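Uncharacterized protein (Arthrobacter sp., PDB 3BL4) is of unknown function but belongs to the STAS clan and forms a dimer in which a beta-sheet continues from one subunit into the other. Local coordinates at residues 20-25 and 53-58; 80-85 and 106-111. All coordinates share one frame; numbering follows the deposited sequence.

Contact 1. Residues 20-25 and 53-58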
ATOM      1  N   GLY A  20      12.153  23.806  -0.909  1.00 28.89           N
ATOM      2  CA  GLY A  20      10.769  23.521  -0.510  1.00 28.49           C
ATOM      3  C   GLY A  20      10.323  22.086  -0.725  1.00 28.80           C
ATOM      4  O   GLY A  20       9.140  21.771  -0.606  1.00 29.87           O
ATOM      5  N   ILE A  21      11.269  21.209  -1.037  1.00 28.97           N
ATOM      6  CA  ILE A  21      10.969  19.801  -1.277  1.00 27.88           C
ATOM      7  C   ILE A  21      11.382  18.982  -0.056  1.00 25.03           C
ATOM      8  O   ILE A  21      12.478  19.157   0.445  1.00 26.13           O
ATOM      9  CB  ILE A  21      11.667  19.342  -2.573  1.00 26.89           C
ATOM     10  CG1 ILE A  21      10.922  19.953  -3.764  1.00 28.86           C
ATOM     11  CG2 ILE A  21      11.688  17.857  -2.674  1.00 22.14           C
ATOM     12  CD1 ILE A  21      11.690  19.940  -5.047  1.00 30.47           C
ATOM     13  N   LEU A  22      10.482  18.135   0.442  1.00 23.72           N
ATOM     14  CA  LEU A  22      10.822  17.154   1.483  1.00 24.66           C
ATOM     15  C   LEU A  22      11.567  15.976   0.880  1.00 24.96           C
ATOM     16  O   LEU A  22      11.210  15.514  -0.195  1.00 24.54           O
ATOM     17  CB  LEU A  22       9.569  16.605   2.175  1.00 25.67           C
ATOM     18  CG  LEU A  22       8.706  17.517   3.047  1.00 25.52           C
ATOM     19  CD1 LEU A  22       7.264  17.010   3.086  1.00 22.35           C
ATOM     20  CD2 LEU A  22       9.270  17.632   4.441  1.00 27.07           C
ATOM     21  N   ARG A  23      12.595  15.493   1.580  1.00 25.08           N
ATOM     22  CA  ARG A  23      13.304  14.282   1.177  1.00 25.92           C
ATOM     23  C   ARG A  23      13.323  13.296   2.327  1.00 25.86           C
ATOM     24  O   ARG A  23      13.887  13.581   3.387  1.00 24.51           O
ATOM     25  CB  ARG A  23      14.725  14.618   0.717  1.00 27.45           C
ATOM     26  CG  ARG A  23      14.678  15.451  -0.534  1.00 29.94           C
ATOM     27  CD  ARG A  23      16.016  15.898  -1.061  1.00 35.32           C
ATOM     28  NE  ARG A  23      15.787  16.970  -2.034  1.00 38.76           N
ATOM     29  CZ  ARG A  23      16.585  17.265  -3.052  1.00 44.11           C
ATOM     30  NH1 ARG A  23      17.690  16.568  -3.275  1.00 46.49           N
ATOM     31  NH2 ARG A  23      16.261  18.264  -3.870  1.00 43.61           N
ATOM     32  N   LEU A  24      12.681  12.151   2.108  1.00 25.95           N
ATOM     33  CA  LEU A  24      12.645  11.055   3.077  1.00 24.82           C
ATOM     34  C   LEU A  24      13.468   9.857   2.593  1.00 25.76           C
ATOM     35  O   LEU A  24      13.255   9.337   1.502  1.00 22.42           O
ATOM     36  CB  LEU A  24      11.195  10.621   3.326  1.00 24.17           C
ATOM     37  CG  LEU A  24      10.946   9.435   4.271  1.00 28.15           C
ATOM     38  CD1 LEU A  24      11.428   9.700   5.703  1.00 23.10           C
ATOM     39  CD2 LEU A  24       9.469   9.043   4.229  1.00 23.59           C
ATOM     40  N   THR A  25      14.396   9.406   3.432  1.00 27.08           N
ATOM     41  CA  THR A  25      15.117   8.176   3.168  1.00 27.05           C
ATOM     42  C   THR A  25      14.319   7.038   3.783  1.00 26.76           C
ATOM     43  O   THR A  25      14.265   6.892   5.005  1.00 26.03           O
ATOM     44  CB  THR A  25      16.558   8.232   3.720  1.00 27.09           C
ATOM     45  OG1 THR A  25      17.334   9.082   2.873  1.00 31.21           O
ATOM     46  CG2 THR A  25      17.199   6.850   3.725  1.00 29.58           C
ATOM     47  N   HIS A  53       4.258  20.379   1.402  1.00 28.46           N
ATOM     48  CA  HIS A  53       5.385  20.395   0.462  1.00 26.77           C
ATOM     49  C   HIS A  53       5.408  19.137  -0.362  1.00 26.33           C
ATOM     50  O   HIS A  53       4.964  18.093   0.096  1.00 27.08           O
ATOM     51  CB  HIS A  53       6.730  20.473   1.188  1.00 26.96           C
ATOM     52  CG  HIS A  53       6.832  21.589   2.177  1.00 26.42           C
ATOM     53  ND1 HIS A  53       6.730  21.390   3.538  1.00 26.35           N
ATOM     54  CD2 HIS A  53       7.019  22.914   2.004  1.00 21.51           C
ATOM     55  CE1 HIS A  53       6.860  22.544   4.161  1.00 23.44           C
ATOM     56  NE2 HIS A  53       7.037  23.484   3.253  1.00 26.69           N
ATOM     57  N   PRO A  54       5.943  19.216  -1.589  1.00 27.38           N
ATOM     58  CA  PRO A  54       6.215  17.989  -2.335  1.00 25.71           C
ATOM     59  C   PRO A  54       7.244  17.153  -1.602  1.00 24.73           C
ATOM     60  O   PRO A  54       8.098  17.717  -0.943  1.00 24.34           O
ATOM     61  CB  PRO A  54       6.808  18.499  -3.648  1.00 25.89           C
ATOM     62  CG  PRO A  54       6.384  19.919  -3.755  1.00 27.28           C
ATOM     63  CD  PRO A  54       6.296  20.422  -2.357  1.00 25.79           C
HETATM   64  N   MSE A  55       7.168  15.830  -1.719  1.00 23.64           N
HETATM   65  CA  MSE A  55       8.131  14.936  -1.080  1.00 24.30           C
HETATM   66  C   MSE A  55       8.724  13.952  -2.070  1.00 23.66           C
HETATM   67  O   MSE A  55       8.013  13.375  -2.894  1.00 21.66           O
HETATM   68  CB  MSE A  55       7.484  14.120   0.023  1.00 23.83           C
HETATM   69  CG  MSE A  55       8.440  13.181   0.709  1.00 25.35           C
HETATM   70 SE   MSE A  55       7.770  12.679   2.434  0.75 27.75          SE
HETATM   71  CE  MSE A  55       6.323  11.765   1.901  1.00 19.12           C
ATOM     72  N   LEU A  56      10.036  13.775  -1.967  1.00 24.26           N
ATOM     73  CA  LEU A  56      10.733  12.676  -2.612  1.00 24.80           C
ATOM     74  C   LEU A  56      10.982  11.610  -1.540  1.00 23.61           C
ATOM     75  O   LEU A  56      11.550  11.917  -0.489  1.00 22.99           O
ATOM     76  CB  LEU A  56      12.054  13.186  -3.204  1.00 22.97           C
ATOM     77  CG  LEU A  56      12.983  12.159  -3.860  1.00 23.96           C
ATOM     78  CD1 LEU A  56      12.574  11.928  -5.281  1.00 21.80           C
ATOM     79  CD2 LEU A  56      14.426  12.629  -3.798  1.00 26.71           C
ATOM     80  N   VAL A  57      10.522  10.379  -1.782  1.00 23.71           N
ATOM     81  CA  VAL A  57      10.882   9.236  -0.930  1.00 25.14           C
ATOM     82  C   VAL A  57      12.001   8.492  -1.635  1.00 25.11           C
ATOM     83  O   VAL A  57      11.788   7.841  -2.657  1.00 26.79           O
ATOM     84  CB  VAL A  57       9.687   8.302  -0.603  1.00 27.44           C
ATOM     85  CG1 VAL A  57      10.089   7.198   0.381  1.00 22.60           C
ATOM     86  CG2 VAL A  57       8.529   9.097   0.003  1.00 23.87           C
ATOM     87  N   ASP A  58      13.210   8.646  -1.104  1.00 22.84           N
ATOM     88  CA  ASP A  58      14.392   8.047  -1.688  1.00 25.26           C
ATOM     89  C   ASP A  58      14.497   6.617  -1.165  1.00 24.81           C
ATOM     90  O   ASP A  58      14.904   6.391  -0.019  1.00 20.99           O
ATOM     91  CB  ASP A  58      15.630   8.874  -1.310  1.00 25.94           C
ATOM     92  CG  ASP A  58      16.858   8.534  -2.133  1.00 31.68           C
ATOM     93  OD1 ASP A  58      16.843   7.578  -2.948  1.00 40.47           O
ATOM     94  OD2 ASP A  58      17.864   9.243  -1.947  1.00 36.79           O
TER

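Contact 2. Residues 80-85 and 106-111. With SO4 (sulfate ion), chain C.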
ATOM      1  N   SER A  80      -5.242 -15.962  -8.940  1.00 27.09           N
ATOM      2  CA  SER A  80      -4.904 -15.688 -10.347  1.00 28.48           C
ATOM      3  C   SER A  80      -5.314 -14.277 -10.783  1.00 28.15           C
ATOM      4  O   SER A  80      -4.744 -13.718 -11.728  1.00 29.19           O
ATOM      5  CB  SER A  80      -5.570 -16.719 -11.263  1.00 29.75           C
ATOM      6  OG  SER A  80      -6.978 -16.693 -11.079  1.00 31.34           O
ATOM      7  N   ARG A  81      -6.328 -13.726 -10.123  1.00 25.39           N
ATOM      8  CA  ARG A  81      -6.691 -12.317 -10.250  1.00 24.75           C
ATOM      9  C   ARG A  81      -7.492 -11.953  -9.018  1.00 23.24           C
ATOM     10  O   ARG A  81      -8.057 -12.841  -8.383  1.00 24.58           O
ATOM     11  CB  ARG A  81      -7.479 -12.049 -11.536  1.00 25.23           C
ATOM     12  CG  ARG A  81      -8.675 -12.928 -11.756  1.00 27.81           C
ATOM     13  CD  ARG A  81      -9.015 -13.109 -13.251  1.00 35.01           C
ATOM     14  NE  ARG A  81      -9.630 -11.920 -13.863  1.00 32.36           N
ATOM     15  CZ  ARG A  81      -9.060 -11.121 -14.766  1.00 34.87           C
ATOM     16  NH1 ARG A  81      -7.824 -11.336 -15.192  1.00 34.04           N
ATOM     17  NH2 ARG A  81      -9.744 -10.093 -15.263  1.00 37.06           N
ATOM     18  N   ILE A  82      -7.522 -10.680  -8.639  1.00 22.13           N
ATOM     19  CA  ILE A  82      -8.203 -10.306  -7.381  1.00 21.79           C
ATOM     20  C   ILE A  82      -9.166  -9.145  -7.578  1.00 20.96           C
ATOM     21  O   ILE A  82      -8.764  -8.111  -8.039  1.00 22.53           O
ATOM     22  CB  ILE A  82      -7.216  -9.940  -6.265  1.00 21.71           C
ATOM     23  CG1 ILE A  82      -6.178 -11.055  -6.057  1.00 27.86           C
ATOM     24  CG2 ILE A  82      -7.970  -9.649  -4.977  1.00 19.36           C
ATOM     25  CD1 ILE A  82      -5.247 -10.825  -4.873  1.00 19.82           C
ATOM     26  N   ALA A  83     -10.445  -9.346  -7.262  1.00 20.31           N
ATOM     27  CA  ALA A  83     -11.430  -8.274  -7.280  1.00 18.18           C
ATOM     28  C   ALA A  83     -11.646  -7.907  -5.836  1.00 20.76           C
ATOM     29  O   ALA A  83     -11.966  -8.771  -5.029  1.00 22.14           O
ATOM     30  CB  ALA A  83     -12.745  -8.732  -7.905  1.00 13.87           C
ATOM     31  N   LEU A  84     -11.467  -6.639  -5.495  1.00 20.41           N
ATOM     32  CA  LEU A  84     -11.691  -6.211  -4.140  1.00 20.22           C
ATOM     33  C   LEU A  84     -12.978  -5.416  -4.135  1.00 22.06           C
ATOM     34  O   LEU A  84     -13.086  -4.413  -4.826  1.00 23.24           O
ATOM     35  CB  LEU A  84     -10.498  -5.406  -3.621  1.00 20.23           C
ATOM     36  CG  LEU A  84      -9.192  -6.212  -3.702  1.00 23.12           C
ATOM     37  CD1 LEU A  84      -8.457  -5.915  -5.000  1.00 15.71           C
ATOM     38  CD2 LEU A  84      -8.282  -5.994  -2.516  1.00 17.43           C
ATOM     39  N   LEU A  85     -13.958  -5.890  -3.369  1.00 21.71           N
ATOM     40  CA  LEU A  85     -15.303  -5.347  -3.413  1.00 20.48           C
ATOM     41  C   LEU A  85     -15.584  -4.513  -2.186  1.00 23.52           C
ATOM     42  O   LEU A  85     -15.553  -5.028  -1.068  1.00 22.51           O
ATOM     43  CB  LEU A  85     -16.294  -6.494  -3.487  1.00 22.13           C
ATOM     44  CG  LEU A  85     -17.801  -6.208  -3.375  1.00 28.71           C
ATOM     45  CD1 LEU A  85     -18.246  -5.384  -4.572  1.00 18.65           C
ATOM     46  CD2 LEU A  85     -18.570  -7.525  -3.255  1.00 17.77           C
ATOM     47  N   CYS A 106      -0.714 -10.601  -9.914  1.00 26.02           N
ATOM     48  CA  CYS A 106      -1.855 -10.823 -10.772  1.00 24.67           C
ATOM     49  C   CYS A 106      -2.648  -9.558 -10.919  1.00 24.36           C
ATOM     50  O   CYS A 106      -2.440  -8.600 -10.170  1.00 29.97           O
ATOM     51  CB  CYS A 106      -2.750 -11.905 -10.186  1.00 25.45           C
ATOM     52  SG  CYS A 106      -3.296 -11.582  -8.509  1.00 27.17           S
ATOM     53  N   PRO A 107      -3.561  -9.541 -11.888  1.00 24.10           N
ATOM     54  CA  PRO A 107      -4.496  -8.452 -12.023  1.00 26.25           C
ATOM     55  C   PRO A 107      -5.340  -8.235 -10.779  1.00 26.70           C
ATOM     56  O   PRO A 107      -5.790  -9.193 -10.139  1.00 28.42           O
ATOM     57  CB  PRO A 107      -5.391  -8.911 -13.200  1.00 26.28           C
ATOM     58  CG  PRO A 107      -4.540  -9.774 -13.975  1.00 22.26           C
ATOM     59  CD  PRO A 107      -3.750 -10.530 -12.970  1.00 23.32           C
ATOM     60  N   THR A 108      -5.524  -6.969 -10.436  1.00 27.49           N
ATOM     61  CA  THR A 108      -6.340  -6.585  -9.305  1.00 26.87           C
ATOM     62  C   THR A 108      -7.197  -5.410  -9.735  1.00 26.07           C
ATOM     63  O   THR A 108      -6.794  -4.640 -10.595  1.00 26.46           O
ATOM     64  CB  THR A 108      -5.472  -6.174  -8.115  1.00 27.06           C
ATOM     65  OG1 THR A 108      -4.731  -5.009  -8.462  1.00 27.24           O
ATOM     66  CG2 THR A 108      -4.523  -7.279  -7.731  1.00 25.72           C
ATOM     67  N   LYS A 109      -8.389  -5.299  -9.163  1.00 25.27           N
ATOM     68  CA  LYS A 109      -9.303  -4.226  -9.512  1.00 25.32           C
ATOM     69  C   LYS A 109     -10.275  -4.012  -8.355  1.00 25.21           C
ATOM     70  O   LYS A 109     -10.632  -4.955  -7.644  1.00 23.53           O
ATOM     71  CB  LYS A 109     -10.060  -4.581 -10.796  1.00 25.52           C
ATOM     72  CG  LYS A 109     -10.921  -3.470 -11.361  1.00 27.91           C
ATOM     73  CD  LYS A 109     -11.486  -3.830 -12.759  1.00 28.03           C
ATOM     74  CE  LYS A 109     -10.472  -3.567 -13.873  1.00 28.34           C
ATOM     75  NZ  LYS A 109     -10.014  -2.165 -13.913  1.00 32.41           N
ATOM     76  N   PHE A 110     -10.704  -2.765  -8.189  1.00 23.85           N
ATOM     77  CA  PHE A 110     -11.624  -2.387  -7.128  1.00 24.35           C
ATOM     78  C   PHE A 110     -13.039  -2.245  -7.710  1.00 24.21           C
ATOM     79  O   PHE A 110     -13.207  -1.731  -8.820  1.00 21.39           O
ATOM     80  CB  PHE A 110     -11.159  -1.068  -6.485  1.00 22.69           C
ATOM     81  CG  PHE A 110     -12.145  -0.481  -5.533  1.00 24.81           C
ATOM     82  CD1 PHE A 110     -12.295  -1.006  -4.257  1.00 22.72           C
ATOM     83  CD2 PHE A 110     -12.942   0.588  -5.912  1.00 21.89           C
ATOM     84  CE1 PHE A 110     -13.213  -0.474  -3.367  1.00 25.19           C
ATOM     85  CE2 PHE A 110     -13.878   1.122  -5.024  1.00 24.22           C
ATOM     86  CZ  PHE A 110     -14.000   0.598  -3.745  1.00 20.80           C
ATOM     87  N   PHE A 111     -14.037  -2.727  -6.960  1.00 22.45           N
ATOM     88  CA  PHE A 111     -15.448  -2.608  -7.338  1.00 21.91           C
ATOM     89  C   PHE A 111     -16.297  -2.175  -6.160  1.00 23.20           C
ATOM     90  O   PHE A 111     -15.932  -2.392  -4.986  1.00 22.02           O
ATOM     91  CB  PHE A 111     -15.993  -3.960  -7.818  1.00 21.96           C
ATOM     92  CG  PHE A 111     -15.233  -4.562  -8.965  1.00 18.12           C
ATOM     93  CD1 PHE A 111     -14.058  -5.270  -8.746  1.00 16.51           C
ATOM     94  CD2 PHE A 111     -15.711  -4.446 -10.261  1.00 21.57           C
ATOM     95  CE1 PHE A 111     -13.362  -5.823  -9.791  1.00 17.00           C
ATOM     96  CE2 PHE A 111     -15.036  -5.016 -11.321  1.00 17.13           C
ATOM     97  CZ  PHE A 111     -13.866  -5.701 -11.090  1.00 18.99           C
TER
HETATM   98  S   SO4 C 124      -8.537  -0.339 -10.350  1.00 56.86           S
HETATM   99  O1  SO4 C 124      -8.322  -0.991 -11.642  1.00 58.62           O
HETATM  100  O2  SO4 C 124      -9.944  -0.435  -9.955  1.00 49.42           O
HETATM  101  O3  SO4 C 124      -7.692  -0.957  -9.336  1.00 60.95           O
HETATM  102  O4  SO4 C 124      -8.163   1.065 -10.452  1.00 62.18           O

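Contact 1. Residues 20-25 and 53-58
Strands 22-25 and 53-58 run parallel, their axes 4.5 Å apart at closest approach and their directions 24° apart, with four backbone hydrogen bonds between them. They are the two strands of a beta-alpha-beta unit whose crossover is helix 34-48. Leu22 N donates to Pro54 O and Leu22 O accepts from Leu56 N, while Leu24 repeats the pattern with Leu56 O and Asp58 N. Proline suits position 54 because this register asks only for its carbonyl. Side chains alternate between the two faces. Leu22, Leu24, Met55 and Val57 form an oily face, and Val44 of helix 34-48 packs on Leu22 and Met55. CG of Met55, a selenomethionine, stands anti to the backbone N (chi1 180°) and meets Leu22 CB at 3.9 Å. The selenium then reaches Leu24, SE lying 4.1 Å from Leu24 CB; a long unbranched side chain can thus touch two neighbours on one face. On the other face, Arg23 lays its aliphatic CG 4.3 Å from Leu56 CD2, while its NH2 forms a salt bridge with Asp19. Leu118 and Ala117 of the second subunit pack on Arg23 and Leu56 respectively. At the start of the pair, the side chains of Leu22 and His53 cross at about a right angle, with Leu22 CD1 4.0 Å from His53 CB. That same His53 CB lies 3.3 Å from Gly20 O.

Contact 2. Residues 80-85 and 106-111
Leu84 O is approached by two groups of the neighbouring strand: Phe111 N donates a hydrogen bond to it at 2.9 Å, and the CA-H of Phe110 makes a weaker contact. It also lies near the plane of the Phe111 ring, at its edge. Three further backbone bonds extend the ladder, the shortest running 2.7 Å from Ile82 N to Pro107 O. Ala83 has a side chain small enough to admit the Phe111 ring. With CG anti to the carbonyl carbon (chi1 -57°), beside the backbone N, that ring comes over to the Ala83 side, Phe111 CE1 lying 3.5 Å from Ala83 CB. The ring also meets Trp120 of helix 114-121. An alanine in place of Phe111 would probably open a gap beside Ala83 and leave Trp120 without its aromatic neighbour. The two parallel strands belong to a beta-alpha-beta unit closed by helix 92-102, whose Leu99 packs on Leu84 and Thr108 on the opposite face from Ala83. Near the start of the pair, Cys106 SG rests 3.8 Å from Ile82 CG1, an apolar contact suited to sulfur. The side chains of Arg81 and Pro107 cross obliquely, Arg81 NH1 lying 3.8 Å from Pro107 CG, while Arg81 NH2 bonds to Trp120 O and the guanidinium makes a cation-pi contact with the Trp120 ring. A sulfate ion, probably from the crystallisation liquor, is held by Phe110 N at 3.0 Å from O2 and by Lys109 NZ, whose bent chain brings the amine to 3.1 Å from sulfate O1.

Overall arrangement
Contact 1 closes before contact 2 opens along the chain, and each joins the strands of its own beta-alpha-beta unit. Their centres lie about 31 Å apart, on opposite sides of the chain's centre, with nearest atoms about 21 Å apart; helix 64-73 lies between the two units in sequence. Within one chain the two pairs of strands belong to separate sheets. In the dimer, both strand 53-58 and strand 79-85 form parallel ladders with the second subunit, and packing of Met55 against Ile82 of the other chain shows which edges meet. Each composite sheet thus draws on both subunits, an arrangement consistent with a domain-swapped dimer of the STAS-like fold.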